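Local coordinates for protein esterase D (Lactobacillus rhamnosus, PDB 3DKR) that probably hydrolyses carboxylic esters as a serine hydrolase of the alpha/beta hydrolase fold, at residues Pro126-Phe138 and Leu162-Thr174. Sequence-based numbering, arbitrary orientation.
Sequences PILPGKHHLVPGF and LPGQLAAIDQFAT. With ACT (acetate ion), chain C.
The imidazole of His132 is gripped at its edge by a carboxylate on each of its two nitrogens, Asp170 at NE2 and a bound acetate at ND1, while Leu166 CD1 approaches obliquely. The other flat group, the Phe138 ring, takes Leu162 CD1 over one face in a CH-pi contact, and Leu162 CD2 lies 3.6 Å from Phe138 CB. His132 NE2 donates to the syn lone pair of Asp170 OD1 at 2.7 Å, the ring and carboxylate planes 33° apart; ND1 donates to acetate OXT almost straight, at 170°. With both nitrogens donating to carboxylates, the ring is probably protonated in this crystal. In the acetate, likely from the crystallisation liquor, OXT also accepts from Leu134 N, and O from Val135 N. In this alpha/beta hydrolase, both segments lie in the largely helical stretch between strands 119-122 and 187-192, where relatives often carry a lid, and Ile127 lies beside Ser101, the predicted nucleophile. A leucine at His132 would probably leave the Asp170 carboxylate without its ring N-H donor, and the loop without this polar tie to helix 155-178. Before the histidine, Ile127 CG2 meets Ile169 CG2 at 3.6 Å; after it, Val135 CG2 packs on Leu166 CD1. Ala173 CB presses on Ile127 O, a buried carbonyl without a hydrogen-bond partner.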
ATOM      1  N   PRO A 126      -7.869  -3.654   2.465  1.00 15.37           N
ATOM      2  CA  PRO A 126      -6.863  -4.474   3.119  1.00 15.46           C
ATOM      3  C   PRO A 126      -6.978  -5.947   2.760  1.00 15.69           C
ATOM      4  O   PRO A 126      -7.996  -6.387   2.220  1.00 15.76           O
ATOM      5  CB  PRO A 126      -7.153  -4.252   4.613  1.00 16.45           C
ATOM      6  CG  PRO A 126      -8.584  -3.869   4.675  1.00 16.25           C
ATOM      7  CD  PRO A 126      -8.857  -3.111   3.418  1.00 16.21           C
ATOM      8  N   ILE A 127      -5.922  -6.684   3.104  1.00 16.06           N
ATOM      9  CA  ILE A 127      -5.857  -8.125   2.963  1.00 16.19           C
ATOM     10  C   ILE A 127      -6.405  -8.710   4.247  1.00 16.69           C
ATOM     11  O   ILE A 127      -5.727  -8.676   5.277  1.00 16.82           O
ATOM     12  CB  ILE A 127      -4.397  -8.566   2.732  1.00 15.83           C
ATOM     13  CG1 ILE A 127      -3.854  -7.938   1.443  1.00 16.07           C
ATOM     14  CG2 ILE A 127      -4.283 -10.089   2.680  1.00 15.75           C
ATOM     15  CD1 ILE A 127      -2.375  -8.103   1.242  1.00 16.81           C
ATOM     16  N   LEU A 128      -7.637  -9.214   4.173  1.00 16.79           N
ATOM     17  CA  LEU A 128      -8.350  -9.786   5.330  1.00 16.70           C
ATOM     18  C   LEU A 128      -8.802 -11.221   5.057  1.00 17.72           C
ATOM     19  O   LEU A 128      -9.008 -11.615   3.908  1.00 17.59           O
ATOM     20  CB  LEU A 128      -9.559  -8.909   5.692  1.00 16.81           C
ATOM     21  CG  LEU A 128      -9.194  -7.593   6.379  1.00 16.59           C
ATOM     22  CD1 LEU A 128     -10.404  -6.674   6.435  1.00 18.38           C
ATOM     23  CD2 LEU A 128      -8.657  -7.804   7.794  1.00 17.72           C
ATOM     24  N   PRO A 129      -8.988 -12.015   6.119  1.00 17.56           N
ATOM     25  CA  PRO A 129      -9.230 -13.444   5.894  1.00 17.95           C
ATOM     26  C   PRO A 129     -10.496 -13.697   5.092  1.00 18.48           C
ATOM     27  O   PRO A 129     -11.552 -13.130   5.397  1.00 19.06           O
ATOM     28  CB  PRO A 129      -9.310 -14.031   7.306  1.00 17.61           C
ATOM     29  CG  PRO A 129      -9.582 -12.856   8.205  1.00 17.48           C
ATOM     30  CD  PRO A 129      -8.950 -11.672   7.553  1.00 17.82           C
ATOM     31  N   GLY A 130     -10.354 -14.503   4.040  1.00 18.78           N
ATOM     32  CA  GLY A 130     -11.463 -14.931   3.206  1.00 19.13           C
ATOM     33  C   GLY A 130     -11.872 -13.968   2.111  1.00 19.45           C
ATOM     34  O   GLY A 130     -12.790 -14.271   1.343  1.00 20.20           O
ATOM     35  N   LYS A 131     -11.177 -12.829   2.012  1.00 18.37           N
ATOM     36  CA  LYS A 131     -11.599 -11.720   1.144  1.00 18.71           C
ATOM     37  C   LYS A 131     -10.591 -11.360   0.056  1.00 18.32           C
ATOM     38  O   LYS A 131     -10.541 -10.207  -0.403  1.00 17.84           O
ATOM     39  CB  LYS A 131     -11.857 -10.497   2.014  1.00 19.09           C
ATOM     40  CG  LYS A 131     -12.799 -10.756   3.176  1.00 21.75           C
ATOM     41  CD  LYS A 131     -14.173 -11.108   2.690  1.00 23.88           C
ATOM     42  CE  LYS A 131     -15.227 -11.031   3.801  1.00 26.09           C
ATOM     43  NZ  LYS A 131     -16.592 -11.211   3.244  1.00 29.47           N
ATOM     44  N   HIS A 132      -9.783 -12.336  -0.345  1.00 18.27           N
ATOM     45  CA  HIS A 132      -8.784 -12.110  -1.376  1.00 18.61           C
ATOM     46  C   HIS A 132      -8.578 -13.302  -2.295  1.00 19.54           C
ATOM     47  O   HIS A 132      -8.818 -14.463  -1.927  1.00 19.89           O
ATOM     48  CB  HIS A 132      -7.439 -11.652  -0.775  1.00 18.47           C
ATOM     49  CG  HIS A 132      -7.020 -12.379   0.464  1.00 18.25           C
ATOM     50  ND1 HIS A 132      -6.466 -13.643   0.441  1.00 18.95           N
ATOM     51  CD2 HIS A 132      -7.033 -11.998   1.763  1.00 18.56           C
ATOM     52  CE1 HIS A 132      -6.168 -14.011   1.677  1.00 19.20           C
ATOM     53  NE2 HIS A 132      -6.501 -13.029   2.497  1.00 18.23           N
ATOM     54  N   HIS A 133      -8.153 -12.983  -3.511  1.00 20.03           N
ATOM     55  CA  HIS A 133      -7.713 -13.953  -4.502  1.00 21.32           C
ATOM     56  C   HIS A 133      -6.250 -13.645  -4.838  1.00 21.66           C
ATOM     57  O   HIS A 133      -5.943 -13.274  -5.966  1.00 22.36           O
ATOM     58  CB  HIS A 133      -8.566 -13.834  -5.763  1.00 22.00           C
ATOM     59  CG  HIS A 133      -9.996 -14.229  -5.577  1.00 24.74           C
ATOM     60  ND1 HIS A 133     -10.895 -13.464  -4.871  1.00 27.24           N
ATOM     61  CD2 HIS A 133     -10.695 -15.290  -6.050  1.00 28.70           C
ATOM     62  CE1 HIS A 133     -12.082 -14.048  -4.895  1.00 27.97           C
ATOM     63  NE2 HIS A 133     -11.987 -15.160  -5.600  1.00 26.99           N
ATOM     64  N   LEU A 134      -5.365 -13.788  -3.851  1.00 20.91           N
ATOM     65  CA  LEU A 134      -3.941 -13.466  -4.013  1.00 21.36           C
ATOM     66  C   LEU A 134      -3.091 -14.668  -4.410  1.00 21.67           C
ATOM     67  O   LEU A 134      -1.950 -14.497  -4.855  1.00 22.61           O
ATOM     68  CB  LEU A 134      -3.390 -12.852  -2.726  1.00 20.81           C
ATOM     69  CG  LEU A 134      -3.817 -11.398  -2.549  1.00 21.07           C
ATOM     70  CD1 LEU A 134      -3.593 -10.992  -1.102  1.00 21.36           C
ATOM     71  CD2 LEU A 134      -3.045 -10.453  -3.487  1.00 20.28           C
ATOM     72  N   VAL A 135      -3.627 -15.880  -4.260  1.00 21.11           N
ATOM     73  CA  VAL A 135      -2.822 -17.068  -4.533  1.00 21.19           C
ATOM     74  C   VAL A 135      -2.567 -17.243  -6.029  1.00 21.40           C
ATOM     75  O   VAL A 135      -1.423 -17.406  -6.437  1.00 21.43           O
ATOM     76  CB  VAL A 135      -3.413 -18.348  -3.918  1.00 20.74           C
ATOM     77  CG1 VAL A 135      -2.668 -19.563  -4.436  1.00 21.95           C
ATOM     78  CG2 VAL A 135      -3.322 -18.285  -2.391  1.00 22.07           C
ATOM     79  N   PRO A 136      -3.616 -17.197  -6.862  1.00 21.91           N
ATOM     80  CA  PRO A 136      -3.320 -17.276  -8.297  1.00 22.39           C
ATOM     81  C   PRO A 136      -2.429 -16.127  -8.776  1.00 22.76           C
ATOM     82  O   PRO A 136      -1.524 -16.341  -9.593  1.00 23.49           O
ATOM     83  CB  PRO A 136      -4.706 -17.219  -8.949  1.00 22.76           C
ATOM     84  CG  PRO A 136      -5.638 -17.628  -7.878  1.00 23.66           C
ATOM     85  CD  PRO A 136      -5.061 -17.090  -6.613  1.00 22.78           C
ATOM     86  N   GLY A 137      -2.669 -14.934  -8.240  1.00 23.03           N
ATOM     87  CA  GLY A 137      -1.819 -13.789  -8.548  1.00 22.72           C
ATOM     88  C   GLY A 137      -0.356 -14.033  -8.211  1.00 22.46           C
ATOM     89  O   GLY A 137       0.532 -13.728  -9.010  1.00 22.59           O
ATOM     90  N   PHE A 138      -0.096 -14.583  -7.026  1.00 21.63           N
ATOM     91  CA  PHE A 138       1.278 -14.836  -6.588  1.00 21.69           C
ATOM     92  C   PHE A 138       1.914 -15.881  -7.494  1.00 21.98           C
ATOM     93  O   PHE A 138       3.028 -15.701  -7.964  1.00 21.91           O
ATOM     94  CB  PHE A 138       1.334 -15.304  -5.126  1.00 21.70           C
ATOM     95  CG  PHE A 138       2.714 -15.256  -4.533  1.00 22.21           C
ATOM     96  CD1 PHE A 138       3.054 -14.282  -3.597  1.00 21.02           C
ATOM     97  CD2 PHE A 138       3.699 -16.172  -4.919  1.00 21.92           C
ATOM     98  CE1 PHE A 138       4.326 -14.237  -3.056  1.00 21.70           C
ATOM     99  CE2 PHE A 138       4.974 -16.113  -4.383  1.00 22.90           C
ATOM    100  CZ  PHE A 138       5.287 -15.149  -3.448  1.00 23.50           C
ATOM    101  N   LEU A 162       3.206 -20.000   1.085  1.00 21.31           N
ATOM    102  CA  LEU A 162       2.277 -18.890   0.778  1.00 20.71           C
ATOM    103  C   LEU A 162       1.040 -18.859   1.684  1.00 20.49           C
ATOM    104  O   LEU A 162       0.666 -17.796   2.195  1.00 20.12           O
ATOM    105  CB  LEU A 162       1.886 -18.899  -0.702  1.00 20.53           C
ATOM    106  CG  LEU A 162       0.915 -17.818  -1.195  1.00 21.15           C
ATOM    107  CD1 LEU A 162       1.412 -16.423  -0.801  1.00 20.75           C
ATOM    108  CD2 LEU A 162       0.753 -17.950  -2.697  1.00 21.16           C
ATOM    109  N   PRO A 163       0.386 -20.016   1.914  1.00 20.14           N
ATOM    110  CA  PRO A 163      -0.766 -19.974   2.820  1.00 19.90           C
ATOM    111  C   PRO A 163      -0.422 -19.417   4.199  1.00 19.12           C
ATOM    112  O   PRO A 163      -1.205 -18.653   4.778  1.00 19.14           O
ATOM    113  CB  PRO A 163      -1.199 -21.447   2.899  1.00 20.58           C
ATOM    114  CG  PRO A 163      -0.739 -22.023   1.627  1.00 20.99           C
ATOM    115  CD  PRO A 163       0.595 -21.377   1.384  1.00 20.45           C
ATOM    116  N   GLY A 164       0.753 -19.770   4.709  1.00 18.59           N
ATOM    117  CA  GLY A 164       1.175 -19.338   6.029  1.00 18.63           C
ATOM    118  C   GLY A 164       1.439 -17.838   6.074  1.00 18.35           C
ATOM    119  O   GLY A 164       1.099 -17.181   7.059  1.00 18.81           O
ATOM    120  N   GLN A 165       2.035 -17.297   5.012  1.00 18.11           N
ATOM    121  CA  GLN A 165       2.285 -15.850   4.979  1.00 17.39           C
ATOM    122  C   GLN A 165       0.987 -15.077   4.797  1.00 17.43           C
ATOM    123  O   GLN A 165       0.801 -14.052   5.447  1.00 16.29           O
ATOM    124  CB  GLN A 165       3.306 -15.434   3.929  1.00 17.51           C
ATOM    125  CG  GLN A 165       3.650 -13.949   4.038  1.00 16.80           C
ATOM    126  CD  GLN A 165       4.867 -13.596   3.226  1.00 16.08           C
ATOM    127  OE1 GLN A 165       4.788 -13.497   2.017  1.00 17.79           O
ATOM    128  NE2 GLN A 165       6.011 -13.449   3.895  1.00 17.23           N
ATOM    129  N   LEU A 166       0.091 -15.549   3.930  1.00 17.47           N
ATOM    130  CA  LEU A 166      -1.219 -14.902   3.808  1.00 17.67           C
ATOM    131  C   LEU A 166      -1.941 -14.923   5.150  1.00 17.67           C
ATOM    132  O   LEU A 166      -2.577 -13.936   5.531  1.00 17.23           O
ATOM    133  CB  LEU A 166      -2.081 -15.545   2.720  1.00 19.01           C
ATOM    134  CG  LEU A 166      -1.627 -15.212   1.301  1.00 19.00           C
ATOM    135  CD1 LEU A 166      -2.443 -15.972   0.259  1.00 19.49           C
ATOM    136  CD2 LEU A 166      -1.683 -13.700   1.017  1.00 22.05           C
ATOM    137  N   ALA A 167      -1.842 -16.037   5.876  1.00 16.98           N
ATOM    138  CA  ALA A 167      -2.443 -16.120   7.214  1.00 17.36           C
ATOM    139  C   ALA A 167      -1.841 -15.059   8.127  1.00 16.83           C
ATOM    140  O   ALA A 167      -2.561 -14.418   8.883  1.00 17.51           O
ATOM    141  CB  ALA A 167      -2.226 -17.514   7.818  1.00 17.92           C
ATOM    142  N   ALA A 168      -0.527 -14.864   8.052  1.00 16.09           N
ATOM    143  CA  ALA A 168       0.153 -13.881   8.888  1.00 16.12           C
ATOM    144  C   ALA A 168      -0.325 -12.469   8.561  1.00 15.36           C
ATOM    145  O   ALA A 168      -0.534 -11.646   9.456  1.00 16.78           O
ATOM    146  CB  ALA A 168       1.654 -13.970   8.691  1.00 16.43           C
ATOM    147  N   ILE A 169      -0.454 -12.189   7.273  1.00 15.61           N
ATOM    148  CA  ILE A 169      -0.979 -10.891   6.825  1.00 15.69           C
ATOM    149  C   ILE A 169      -2.411 -10.675   7.297  1.00 15.93           C
ATOM    150  O   ILE A 169      -2.742  -9.631   7.890  1.00 15.65           O
ATOM    151  CB  ILE A 169      -0.902 -10.746   5.295  1.00 15.86           C
ATOM    152  CG1 ILE A 169       0.554 -10.782   4.837  1.00 15.97           C
ATOM    153  CG2 ILE A 169      -1.543  -9.429   4.862  1.00 16.77           C
ATOM    154  CD1 ILE A 169       0.714 -11.001   3.325  1.00 15.78           C
ATOM    155  N   ASP A 170      -3.266 -11.671   7.048  1.00 15.43           N
ATOM    156  CA  ASP A 170      -4.654 -11.645   7.526  1.00 15.62           C
ATOM    157  C   ASP A 170      -4.687 -11.295   9.029  1.00 16.09           C
ATOM    158  O   ASP A 170      -5.404 -10.395   9.479  1.00 16.16           O
ATOM    159  CB  ASP A 170      -5.311 -13.032   7.355  1.00 16.21           C
ATOM    160  CG  ASP A 170      -5.679 -13.384   5.907  1.00 17.30           C
ATOM    161  OD1 ASP A 170      -5.740 -12.506   5.026  1.00 17.74           O
ATOM    162  OD2 ASP A 170      -5.934 -14.602   5.682  1.00 18.24           O
ATOM    163  N   GLN A 171      -3.886 -12.010   9.807  1.00 16.34           N
ATOM    164  CA  GLN A 171      -3.885 -11.861  11.260  1.00 16.96           C
ATOM    165  C   GLN A 171      -3.499 -10.431  11.661  1.00 17.07           C
ATOM    166  O   GLN A 171      -4.174  -9.773  12.459  1.00 17.99           O
ATOM    167  CB  GLN A 171      -2.939 -12.900  11.873  1.00 16.93           C
ATOM    168  CG  GLN A 171      -2.719 -12.751  13.366  1.00 18.74           C
ATOM    169  CD  GLN A 171      -1.936 -13.921  13.967  1.00 19.09           C
ATOM    170  OE1 GLN A 171      -1.677 -14.931  13.296  1.00 22.95           O
ATOM    171  NE2 GLN A 171      -1.559 -13.787  15.234  1.00 22.68           N
ATOM    172  N   PHE A 172      -2.408  -9.941  11.088  1.00 16.48           N
ATOM    173  CA  PHE A 172      -1.931  -8.585  11.385  1.00 16.61           C
ATOM    174  C   PHE A 172      -3.006  -7.578  11.018  1.00 16.63           C
ATOM    175  O   PHE A 172      -3.275  -6.609  11.743  1.00 16.46           O
ATOM    176  CB  PHE A 172      -0.664  -8.322  10.572  1.00 16.82           C
ATOM    177  CG  PHE A 172       0.041  -7.048  10.949  1.00 16.06           C
ATOM    178  CD1 PHE A 172       1.132  -7.055  11.800  1.00 16.42           C
ATOM    179  CD2 PHE A 172      -0.399  -5.839  10.459  1.00 16.43           C
ATOM    180  CE1 PHE A 172       1.763  -5.868  12.154  1.00 16.81           C
ATOM    181  CE2 PHE A 172       0.245  -4.663  10.798  1.00 17.30           C
ATOM    182  CZ  PHE A 172       1.308  -4.680  11.642  1.00 17.49           C
ATOM    183  N   ALA A 173      -3.626  -7.807   9.868  1.00 15.75           N
ATOM    184  CA  ALA A 173      -4.680  -6.925   9.368  1.00 14.90           C
ATOM    185  C   ALA A 173      -5.935  -6.916  10.260  1.00 15.06           C
ATOM    186  O   ALA A 173      -6.583  -5.872  10.422  1.00 16.11           O
ATOM    187  CB  ALA A 173      -5.048  -7.303   7.921  1.00 15.12           C
ATOM    188  N   THR A 174      -6.302  -8.065  10.834  1.00 14.97           N
ATOM    189  CA  THR A 174      -7.472  -8.071  11.716  1.00 15.22           C
ATOM    190  C   THR A 174      -7.243  -7.189  12.942  1.00 15.92           C
ATOM    191  O   THR A 174      -8.159  -6.527  13.423  1.00 16.53           O
ATOM    192  CB  THR A 174      -7.896  -9.502  12.174  1.00 15.45           C
ATOM    193  OG1 THR A 174      -6.850 -10.138  12.911  1.00 15.63           O
ATOM    194  CG2 THR A 174      -8.322 -10.373  10.967  1.00 15.73           C
TER
HETATM  195  C   ACT C 246      -6.389 -16.391  -2.008  1.00 20.35           C
HETATM  196  O   ACT C 246      -6.099 -16.726  -3.173  1.00 20.26           O
HETATM  197  OXT ACT C 246      -5.884 -15.322  -1.600  1.00 18.86           O
HETATM  198  CH3 ACT C 246      -7.273 -17.235  -1.136  1.00 20.61           C